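Side-chain contacts in HTPA Reductase (Selaginella moellendorffii, PDB 5U5N), which probably catalyses the NAD(P)H-dependent reduction of 4-hydroxy-tetrahydrodipicolinate to tetrahydrodipicolinate on the lysine biosynthesis pathway, and binds NAD: residues Pro99-Thr104 and Gln245-Ala250; Gln132-Val137 and Asp271-Gly276; Leu252-Lys257 and Arg265-Ile270. All coordinates share one frame; numbering follows the deposited sequence.

Contact 1: residues Pro99-Thr104 and Gln245-Ala250; sequences PFVMGT and QGTVDA. With NAD (nicotinamide-adenine-dinucleotide), chain C.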
loop_
_atom_site.group_PDB
_atom_site.type_symbol
_atom_site.label_atom_id
_atom_site.label_comp_id
_atom_site.label_asym_id
_atom_site.label_seq_id
_atom_site.Cartn_x
_atom_site.Cartn_y
_atom_site.Cartn_z
ATOM N N PRO A 99 2.873 24.508 -23.639
ATOM C CA PRO A 99 2.542 23.419 -22.699
ATOM C C PRO A 99 3.050 23.723 -21.305
ATOM O O PRO A 99 4.108 24.301 -21.175
ATOM C CB PRO A 99 3.254 22.188 -23.294
ATOM C CG PRO A 99 4.239 22.715 -24.264
ATOM C CD PRO A 99 3.764 24.066 -24.717
ATOM N N PHE A 100 2.289 23.361 -20.273
ATOM C CA PHE A 100 2.693 23.687 -18.918
ATOM C C PHE A 100 2.402 22.637 -17.850
ATOM O O PHE A 100 1.441 21.887 -17.934
ATOM C CB PHE A 100 2.122 25.057 -18.479
ATOM C CG PHE A 100 0.635 25.100 -18.325
ATOM C CD1 PHE A 100 -0.177 25.290 -19.413
ATOM C CD2 PHE A 100 0.051 24.965 -17.065
ATOM C CE1 PHE A 100 -1.548 25.329 -19.271
ATOM C CE2 PHE A 100 -1.320 24.978 -16.906
ATOM C CZ PHE A 100 -2.122 25.168 -18.014
ATOM N N VAL A 101 3.244 22.668 -16.823
ATOM C CA VAL A 101 3.058 21.947 -15.601
ATOM C C VAL A 101 2.782 22.964 -14.499
ATOM O O VAL A 101 3.679 23.718 -14.128
ATOM C CB VAL A 101 4.320 21.135 -15.277
ATOM C CG1 VAL A 101 4.153 20.406 -13.942
ATOM C CG2 VAL A 101 4.603 20.159 -16.413
ATOM N N MET A 102 1.553 22.943 -13.971
ATOM C CA MET A 102 1.084 23.868 -12.940
ATOM C C MET A 102 1.119 23.194 -11.581
ATOM O O MET A 102 0.287 22.333 -11.305
ATOM C CB MET A 102 -0.357 24.326 -13.302
ATOM C CG MET A 102 -1.088 25.208 -12.293
ATOM S SD MET A 102 -0.335 26.852 -12.203
ATOM C CE MET A 102 -0.923 27.568 -13.742
ATOM N N GLY A 103 2.100 23.559 -10.766
ATOM C CA GLY A 103 2.229 23.065 -9.403
ATOM C C GLY A 103 1.681 24.029 -8.345
ATOM O O GLY A 103 1.583 23.687 -7.179
ATOM N N THR A 104 1.331 25.241 -8.753
ATOM C CA THR A 104 0.873 26.273 -7.837
ATOM C C THR A 104 -0.516 25.890 -7.329
ATOM O O THR A 104 -1.375 25.502 -8.106
ATOM C CB THR A 104 0.785 27.624 -8.572
ATOM O OG1 THR A 104 2.011 27.890 -9.256
ATOM C CG2 THR A 104 0.464 28.792 -7.607
ATOM N N GLN A 245 11.544 16.773 -7.422
ATOM C CA GLN A 245 11.775 15.522 -8.176
ATOM C C GLN A 245 10.511 15.067 -8.930
ATOM O O GLN A 245 10.612 14.608 -10.049
ATOM C CB GLN A 245 12.312 14.397 -7.258
ATOM C CG GLN A 245 13.694 14.675 -6.689
ATOM C CD GLN A 245 14.711 14.943 -7.764
ATOM O OE1 GLN A 245 14.761 14.227 -8.733
ATOM N NE2 GLN A 245 15.509 16.011 -7.613
ATOM N N GLY A 246 9.328 15.238 -8.359
ATOM C CA GLY A 246 8.105 14.909 -9.076
ATOM C C GLY A 246 7.838 15.830 -10.252
ATOM O O GLY A 246 7.387 15.382 -11.301
ATOM N N THR A 247 8.122 17.114 -10.099
ATOM C CA THR A 247 8.035 18.054 -11.226
ATOM C C THR A 247 8.944 17.637 -12.425
ATOM O O THR A 247 8.519 17.678 -13.583
ATOM C CB THR A 247 8.333 19.516 -10.799
ATOM O OG1 THR A 247 7.592 19.857 -9.621
ATOM C CG2 THR A 247 7.937 20.421 -11.913
ATOM N N VAL A 248 10.170 17.215 -12.155
ATOM C CA VAL A 248 11.034 16.719 -13.231
ATOM C C VAL A 248 10.379 15.541 -13.988
ATOM O O VAL A 248 10.321 15.494 -15.204
ATOM C CB VAL A 248 12.420 16.295 -12.696
ATOM C CG1 VAL A 248 13.234 15.560 -13.761
ATOM C CG2 VAL A 248 13.203 17.508 -12.214
ATOM N N ASP A 249 9.847 14.587 -13.232
ATOM C CA ASP A 249 9.147 13.432 -13.817
ATOM C C ASP A 249 7.924 13.847 -14.618
ATOM O O ASP A 249 7.665 13.298 -15.683
ATOM C CB ASP A 249 8.724 12.462 -12.736
ATOM C CG ASP A 249 9.910 11.951 -11.915
ATOM O OD1 ASP A 249 11.059 11.852 -12.454
ATOM O OD2 ASP A 249 9.666 11.631 -10.711
ATOM N N ALA A 250 7.181 14.820 -14.103
ATOM C CA ALA A 250 6.012 15.309 -14.812
ATOM C C ALA A 250 6.457 15.890 -16.164
ATOM O O ALA A 250 5.827 15.645 -17.182
ATOM C CB ALA A 250 5.250 16.350 -13.963
HETATM P PA NAD C . 7.182 31.802 -2.964
HETATM O O1A NAD C . 6.361 32.893 -2.300
HETATM O O2A NAD C . 8.525 31.374 -2.407
HETATM O O5B NAD C . 7.429 32.157 -4.497
HETATM C C5B NAD C . 6.375 32.378 -5.414
HETATM C C4B NAD C . 6.933 33.329 -6.465
HETATM O O4B NAD C . 5.997 33.554 -7.518
HETATM C C3B NAD C . 7.308 34.698 -5.895
HETATM O O3B NAD C . 8.742 34.822 -5.870
HETATM C C2B NAD C . 6.584 35.712 -6.795
HETATM O O2B NAD C . 7.380 36.893 -7.047
HETATM C C1B NAD C . 6.228 34.869 -8.035
HETATM N N9A NAD C . 5.071 35.290 -8.871
HETATM C C8A NAD C . 3.902 35.817 -8.449
HETATM N N7A NAD C . 3.086 36.069 -9.499
HETATM C C5A NAD C . 3.725 35.690 -10.620
HETATM C C6A NAD C . 3.433 35.698 -12.071
HETATM N N6A NAD C . 2.254 36.160 -12.538
HETATM N N1A NAD C . 4.367 35.219 -12.921
HETATM C C2A NAD C . 5.558 34.757 -12.484
HETATM N N3A NAD C . 5.894 34.733 -11.171
HETATM C C4A NAD C . 5.033 35.173 -10.207
HETATM O O3 NAD C . 6.195 30.532 -3.126
HETATM P PN NAD C . 6.685 28.988 -3.045
HETATM O O1N NAD C . 7.098 28.768 -1.608
HETATM O O2N NAD C . 7.670 28.711 -4.166
HETATM O O5D NAD C . 5.300 28.258 -3.436
HETATM C C5D NAD C . 4.702 28.532 -4.699
HETATM C C4D NAD C . 3.358 27.841 -4.884
HETATM O O4D NAD C . 3.574 26.435 -5.056
HETATM C C3D NAD C . 2.397 28.005 -3.697
HETATM O O3D NAD C . 1.050 28.239 -4.143
HETATM C C2D NAD C . 2.492 26.678 -2.970
HETATM O O2D NAD C . 1.286 26.302 -2.304
HETATM C C1D NAD C . 2.762 25.714 -4.118
HETATM N N1N NAD C . 3.358 24.415 -3.740
HETATM C C2N NAD C . 2.835 23.330 -4.340
HETATM C C3N NAD C . 3.307 22.045 -4.090
HETATM C C7N NAD C . 2.679 20.845 -4.776
HETATM O O7N NAD C . 2.741 19.761 -4.219
HETATM N N7N NAD C . 2.053 20.946 -5.960
HETATM C C4N NAD C . 4.354 21.904 -3.178
HETATM C C5N NAD C . 4.891 23.029 -2.557
HETATM C C6N NAD C . 4.373 24.288 -2.855
#
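Val101 meets Thr247 and Ala250 with no flat side chain between them; the flat groups lie beside this packing, as the ring of Phe100 and the carboxamide of the bound NAD. Met102 CB sits in the plane of the Phe100 ring, at its edge, and the ring also meets that of Tyr93, the two planes inclined at about 45°. Strand 100-102 is an inner strand of the parallel sheet of the Rossmann fold, between strands 76-79 and 123-125, and its side chains alternate: Phe100 and Met102 reach toward helix 86-95, while Val101 faces helix 241-259. Between that helix and the strand the contact is thin and wholly aliphatic. With CG1 anti to the backbone N (chi1 178°), Val101 sends this one methyl to both partners, 4.2 Å from Ala250 CB and, again from CG1, 4.3 Å from Thr247 CG2. Such spacing is loose van der Waals packing, and Met129 completes the cluster by touching all three side chains. Thr247 keeps its hydroxyl out of the apolar seam, since OG1 is hydrogen-bonded to Tyr243 O and Tyr80 OH. Past the strand, the chain turns into the dinucleotide pocket, as is usual at the C-terminal ends of Rossmann strands. There Thr104 OG1 is tied to Asp79 OD1 and Thr81 N, while its methyl CG2 lies 3.6 Å from NAD O3D on the nicotinamide ribose. One residue earlier, Gly103 O orients the carboxamide through a nearly straight hydrogen bond, NAD N7N donating at 3.0 Å with an N-H...O angle of 170°.

Contact 2: residues Gln132-Val137 and Asp271-Gly276; sequences QVVAFV and DVLEGG
Leu273 is the residue of 271-276 that meets helix 131-146, touching Val134 and Ala135. Two residues earlier, Asp271 shapes the start of its own helix: OD2 accepts a hydrogen bond from Asn268 N, while the Asn268 side chain caps the helix in return, a capping box. Val272 turns to Phe253 of helix 241-259. Leu273 then points toward helix 131-146. Its CG stands anti to the carbonyl carbon (chi1 -74°), which brings both branch methyls of the leucine against Ala135, CD1 the nearer. CD1 carries most of the contact, 3.7 Å from Val134 CG1 and 3.8 Å from Ala135 CB. It also rests against the backbone, with Leu273 CD1 3.6 Å from Ala135 N. The other branch, CD2, comes to 4.1 Å from Ala135 CB. Glu274, exposed, packs on Gln146 of the second subunit. Gly275 N is bonded to Asp271 O, and Gly276 follows with a positive phi of 89°. Phe147 of the second subunit packs on both Ala135 and Leu273, so this junction between helix 131-146 and helix 269-274, the last of the chain, also borders the dimer interface. With no hydrogen bond crossing between the segments, the pairing rests on the fit of methyl groups and the exclusion of water, and imposes little directionality.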
loop_
_atom_site.group_PDB
_atom_site.type_symbol
_atom_site.label_atom_id
_atom_site.label_comp_id
_atom_site.label_asym_id
_atom_site.label_seq_id
_atom_site.Cartn_x
_atom_site.Cartn_y
_atom_site.Cartn_z
ATOM N N GLN A 132 5.435 10.116 -5.023
ATOM C CA GLN A 132 5.454 8.874 -4.218
ATOM C C GLN A 132 4.333 8.897 -3.193
ATOM O O GLN A 132 3.747 7.836 -2.871
ATOM C CB GLN A 132 6.813 8.665 -3.541
ATOM C CG GLN A 132 7.929 8.291 -4.517
ATOM C CD GLN A 132 8.438 9.472 -5.360
ATOM O OE1 GLN A 132 8.131 10.638 -5.059
ATOM N NE2 GLN A 132 9.226 9.166 -6.407
ATOM N N VAL A 133 4.059 10.080 -2.655
ATOM C CA VAL A 133 2.914 10.261 -1.764
ATOM C C VAL A 133 1.603 10.057 -2.549
ATOM O O VAL A 133 0.683 9.361 -2.048
ATOM C CB VAL A 133 2.961 11.603 -0.995
ATOM C CG1 VAL A 133 1.682 11.807 -0.199
ATOM C CG2 VAL A 133 4.142 11.626 -0.026
ATOM N N VAL A 134 1.527 10.579 -3.776
ATOM C CA VAL A 134 0.337 10.380 -4.609
ATOM C C VAL A 134 0.091 8.867 -4.866
ATOM O O VAL A 134 -1.072 8.416 -4.849
ATOM C CB VAL A 134 0.432 11.118 -5.961
ATOM C CG1 VAL A 134 -0.704 10.724 -6.902
ATOM C CG2 VAL A 134 0.442 12.624 -5.743
ATOM N N ALA A 135 1.163 8.119 -5.142
ATOM C CA ALA A 135 1.039 6.677 -5.427
ATOM C C ALA A 135 0.493 5.889 -4.246
ATOM O O ALA A 135 -0.328 4.958 -4.449
ATOM C CB ALA A 135 2.381 6.082 -5.864
ATOM N N PHE A 136 0.970 6.225 -3.044
ATOM C CA PHE A 136 0.520 5.583 -1.813
ATOM C C PHE A 136 -0.951 5.866 -1.554
ATOM O O PHE A 136 -1.718 4.956 -1.226
ATOM C CB PHE A 136 1.328 6.065 -0.602
ATOM C CG PHE A 136 0.723 5.683 0.707
ATOM C CD1 PHE A 136 0.642 4.316 1.048
ATOM C CD2 PHE A 136 0.217 6.640 1.596
ATOM C CE1 PHE A 136 0.071 3.911 2.250
ATOM C CE2 PHE A 136 -0.336 6.233 2.819
ATOM C CZ PHE A 136 -0.421 4.862 3.137
ATOM N N VAL A 137 -1.330 7.137 -1.705
ATOM C CA VAL A 137 -2.710 7.564 -1.525
ATOM C C VAL A 137 -3.614 6.781 -2.457
ATOM O O VAL A 137 -4.671 6.283 -2.031
ATOM C CB VAL A 137 -2.879 9.090 -1.738
ATOM C CG1 VAL A 137 -4.349 9.492 -1.896
ATOM C CG2 VAL A 137 -2.279 9.822 -0.558
ATOM N N ASP A 271 -1.612 10.015 -13.890
ATOM C CA ASP A 271 -1.211 9.686 -15.272
ATOM C C ASP A 271 0.303 9.561 -15.402
ATOM O O ASP A 271 0.752 8.697 -16.084
ATOM C CB ASP A 271 -1.720 10.752 -16.264
ATOM C CG ASP A 271 -3.244 10.861 -16.285
ATOM O OD1 ASP A 271 -3.926 9.816 -16.215
ATOM O OD2 ASP A 271 -3.755 11.985 -16.363
ATOM N N VAL A 272 1.053 10.453 -14.751
ATOM C CA VAL A 272 2.522 10.435 -14.742
ATOM C C VAL A 272 3.008 9.127 -14.085
ATOM O O VAL A 272 3.879 8.473 -14.610
ATOM C CB VAL A 272 3.143 11.661 -14.014
ATOM C CG1 VAL A 272 4.667 11.588 -13.931
ATOM C CG2 VAL A 272 2.731 12.975 -14.665
ATOM N N LEU A 273 2.434 8.763 -12.947
ATOM C CA LEU A 273 2.821 7.510 -12.254
ATOM C C LEU A 273 2.592 6.282 -13.156
ATOM O O LEU A 273 3.442 5.420 -13.269
ATOM C CB LEU A 273 2.066 7.384 -10.933
ATOM C CG LEU A 273 2.565 8.321 -9.834
ATOM C CD1 LEU A 273 1.544 8.492 -8.721
ATOM C CD2 LEU A 273 3.895 7.864 -9.245
ATOM N N GLU A 274 1.443 6.258 -13.819
ATOM C CA GLU A 274 1.083 5.191 -14.754
ATOM C C GLU A 274 2.049 5.070 -15.932
ATOM O O GLU A 274 2.270 3.988 -16.426
ATOM C CB GLU A 274 -0.350 5.364 -15.274
ATOM C CG GLU A 274 -1.448 5.011 -14.282
ATOM C CD GLU A 274 -2.806 5.592 -14.660
ATOM O OE1 GLU A 274 -2.839 6.636 -15.368
ATOM O OE2 GLU A 274 -3.846 5.059 -14.227
ATOM N N GLY A 275 2.634 6.192 -16.379
ATOM C CA GLY A 275 3.664 6.160 -17.425
ATOM C C GLY A 275 5.041 5.570 -17.079
ATOM O O GLY A 275 5.889 5.449 -17.953
ATOM N N GLY A 276 5.295 5.284 -15.799
ATOM C CA GLY A 276 6.495 4.560 -15.390
ATOM C C GLY A 276 7.633 5.504 -15.114
ATOM O O GLY A 276 7.508 6.694 -15.356
#

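Contact 3: residues Leu252-Lys257 and Arg265-Ile270; sequences LFLSKK and RLYNMI
Tyr267 OH is held by a weak hydrogen bond to Lys264 O and lies against the methylenes of Lys257, with Lys257 CD 3.4 Å from Tyr267 OH. Lys257 CG sits over the face of the tyrosine ring, a CH-pi contact 4.0 Å from the centroid and 30° off the ring normal. The lysine chain bends at its second and third torsions, which lays its aliphatic part on the ring before the ammonium group leads away, toward a long, weak ion pair with Glu260. Phe253 adds a T-shaped stack: its edge is directed at the face of Tyr267, the centroids 5.2 Å apart and the planes at 82°. Between the two rings the closest atoms are Phe253 CE2 and Tyr267 CD2, 3.5 Å apart. With an alanine at Tyr267, the Phe253 edge and the Lys257 methylenes would probably lose the surface they rest on, leaving a gap beneath the helix. Leu254 CD1 reaches the same ring obliquely. Helix 241-259 is thereby packed on strand 266-267, an outermost strand of the parallel sheet, and both Leu254 and Tyr267 also touch Ile124 on the adjoining strand 123-125.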
loop_
_atom_site.group_PDB
_atom_site.type_symbol
_atom_site.label_atom_id
_atom_site.label_comp_id
_atom_site.label_asym_id
_atom_site.label_seq_id
_atom_site.Cartn_x
_atom_site.Cartn_y
_atom_site.Cartn_z
ATOM N N LEU A 252 9.150 15.183 -17.910
ATOM C CA LEU A 252 9.580 14.065 -18.751
ATOM C C LEU A 252 8.394 13.334 -19.365
ATOM O O LEU A 252 8.400 13.024 -20.531
ATOM C CB LEU A 252 10.417 13.084 -17.952
ATOM C CG LEU A 252 11.808 13.528 -17.525
ATOM C CD1 LEU A 252 12.456 12.448 -16.699
ATOM C CD2 LEU A 252 12.676 13.885 -18.727
ATOM N N PHE A 253 7.367 13.080 -18.558
ATOM C CA PHE A 253 6.136 12.483 -19.052
ATOM C C PHE A 253 5.451 13.355 -20.099
ATOM O O PHE A 253 5.138 12.874 -21.179
ATOM C CB PHE A 253 5.210 12.157 -17.881
ATOM C CG PHE A 253 3.872 11.583 -18.274
ATOM C CD1 PHE A 253 3.703 10.221 -18.499
ATOM C CD2 PHE A 253 2.777 12.423 -18.427
ATOM C CE1 PHE A 253 2.468 9.710 -18.843
ATOM C CE2 PHE A 253 1.530 11.902 -18.762
ATOM C CZ PHE A 253 1.372 10.553 -18.962
ATOM N N LEU A 254 5.246 14.637 -19.809
ATOM C CA LEU A 254 4.532 15.533 -20.752
ATOM C C LEU A 254 5.312 15.681 -22.070
ATOM O O LEU A 254 4.749 15.681 -23.153
ATOM C CB LEU A 254 4.248 16.910 -20.117
ATOM C CG LEU A 254 3.215 17.789 -20.826
ATOM C CD1 LEU A 254 1.863 17.097 -20.915
ATOM C CD2 LEU A 254 3.072 19.153 -20.136
ATOM N N SER A 255 6.627 15.768 -21.967
ATOM C CA SER A 255 7.505 15.787 -23.140
ATOM C C SER A 255 7.144 14.681 -24.119
ATOM O O SER A 255 6.978 14.919 -25.307
ATOM C CB SER A 255 8.939 15.622 -22.690
ATOM O OG SER A 255 9.832 16.399 -23.414
ATOM N N LYS A 256 7.014 13.464 -23.584
ATOM C CA LYS A 256 6.735 12.307 -24.405
ATOM C C LYS A 256 5.356 12.384 -25.041
ATOM O O LYS A 256 5.225 12.207 -26.248
ATOM C CB LYS A 256 6.867 11.045 -23.583
ATOM C CG LYS A 256 6.984 9.791 -24.398
ATOM C CD LYS A 256 7.896 8.830 -23.643
ATOM C CE LYS A 256 7.819 7.399 -24.167
ATOM N NZ LYS A 256 6.400 6.921 -24.029
ATOM N N LYS A 257 4.337 12.688 -24.235
ATOM C CA LYS A 257 2.980 12.827 -24.759
ATOM C C LYS A 257 2.929 13.819 -25.919
ATOM O O LYS A 257 2.226 13.585 -26.886
ATOM C CB LYS A 257 1.996 13.319 -23.683
ATOM C CG LYS A 257 1.824 12.462 -22.441
ATOM C CD LYS A 257 1.472 11.000 -22.740
ATOM C CE LYS A 257 2.655 10.087 -22.623
ATOM N NZ LYS A 257 2.176 8.673 -22.820
ATOM N N ARG A 265 -4.796 15.593 -23.694
ATOM C CA ARG A 265 -4.016 16.828 -23.489
ATOM C C ARG A 265 -3.758 17.190 -22.040
ATOM O O ARG A 265 -2.655 17.674 -21.699
ATOM C CB ARG A 265 -4.709 18.009 -24.170
ATOM C CG ARG A 265 -4.984 17.778 -25.648
ATOM C CD ARG A 265 -3.725 17.276 -26.375
ATOM N NE ARG A 265 -3.883 17.110 -27.823
ATOM C CZ ARG A 265 -3.817 18.086 -28.727
ATOM N NH1 ARG A 265 -3.609 19.351 -28.377
ATOM N NH2 ARG A 265 -3.971 17.793 -30.003
ATOM N N LEU A 266 -4.772 16.971 -21.204
ATOM C CA LEU A 266 -4.729 17.339 -19.814
ATOM C C LEU A 266 -4.523 16.091 -18.975
ATOM O O LEU A 266 -5.365 15.208 -18.966
ATOM C CB LEU A 266 -6.040 18.038 -19.424
ATOM C CG LEU A 266 -6.196 18.439 -17.956
ATOM C CD1 LEU A 266 -4.995 19.224 -17.419
ATOM C CD2 LEU A 266 -7.448 19.322 -17.819
ATOM N N TYR A 267 -3.396 16.056 -18.276
ATOM C CA TYR A 267 -2.960 14.941 -17.472
ATOM C C TYR A 267 -2.853 15.432 -16.051
ATOM O O TYR A 267 -2.854 16.638 -15.816
ATOM C CB TYR A 267 -1.604 14.423 -17.950
ATOM C CG TYR A 267 -1.610 13.886 -19.373
ATOM C CD1 TYR A 267 -1.441 14.727 -20.465
ATOM C CD2 TYR A 267 -1.801 12.510 -19.619
ATOM C CE1 TYR A 267 -1.446 14.227 -21.759
ATOM C CE2 TYR A 267 -1.807 11.992 -20.893
ATOM C CZ TYR A 267 -1.635 12.838 -21.968
ATOM O OH TYR A 267 -1.656 12.271 -23.225
ATOM N N ASN A 268 -2.827 14.487 -15.116
ATOM C CA ASN A 268 -2.545 14.746 -13.718
ATOM C C ASN A 268 -1.381 13.843 -13.227
ATOM O O ASN A 268 -0.760 13.161 -14.013
ATOM C CB ASN A 268 -3.833 14.583 -12.914
ATOM C CG ASN A 268 -4.353 13.112 -12.872
ATOM O OD1 ASN A 268 -3.673 12.183 -13.255
ATOM N ND2 ASN A 268 -5.564 12.931 -12.418
ATOM N N MET A 269 -1.045 13.895 -11.957
ATOM C CA MET A 269 0.087 13.152 -11.450
ATOM C C MET A 269 -0.130 11.620 -11.418
ATOM O O MET A 269 0.838 10.857 -11.477
ATOM C CB MET A 269 0.475 13.702 -10.078
ATOM C CG MET A 269 1.725 13.109 -9.441
ATOM S SD MET A 269 3.287 13.116 -10.397
ATOM C CE MET A 269 3.298 14.795 -10.980
ATOM N N ILE A 270 -1.387 11.174 -11.347
ATOM C CA ILE A 270 -1.703 9.721 -11.471
ATOM C C ILE A 270 -1.269 9.237 -12.858
ATOM O O ILE A 270 -0.646 8.185 -12.993
ATOM C CB ILE A 270 -3.225 9.420 -11.348
ATOM C CG1 ILE A 270 -3.790 9.877 -10.003
ATOM C CG2 ILE A 270 -3.544 7.939 -11.614
ATOM C CD1 ILE A 270 -3.229 9.208 -8.792
#

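All three contacts are buried, but in different settings. The centre of contact 1 lies nearest that of the chain, about 7 Å from it, and contact 1 alone reaches the bound NAD; contact 2 borders the second subunit along more of its residues, which contact 3 reaches through Ile270. Contacts 1 and 3 both pack helix 241-259 on the same parallel sheet, at an inner strand and at an outermost one, and Leu254 CD2 joins them by touching Val101 CG2. Contacts 2 and 3 share helix 269-274, and Val134 CG1 packs on Ile270 CD1 between them. The chemistry changes accordingly: sparse aliphatic packing in contact 1, a leucine set on a neighbouring helix in contact 2, and an aromatic pair flanked by a lysine chain in contact 3.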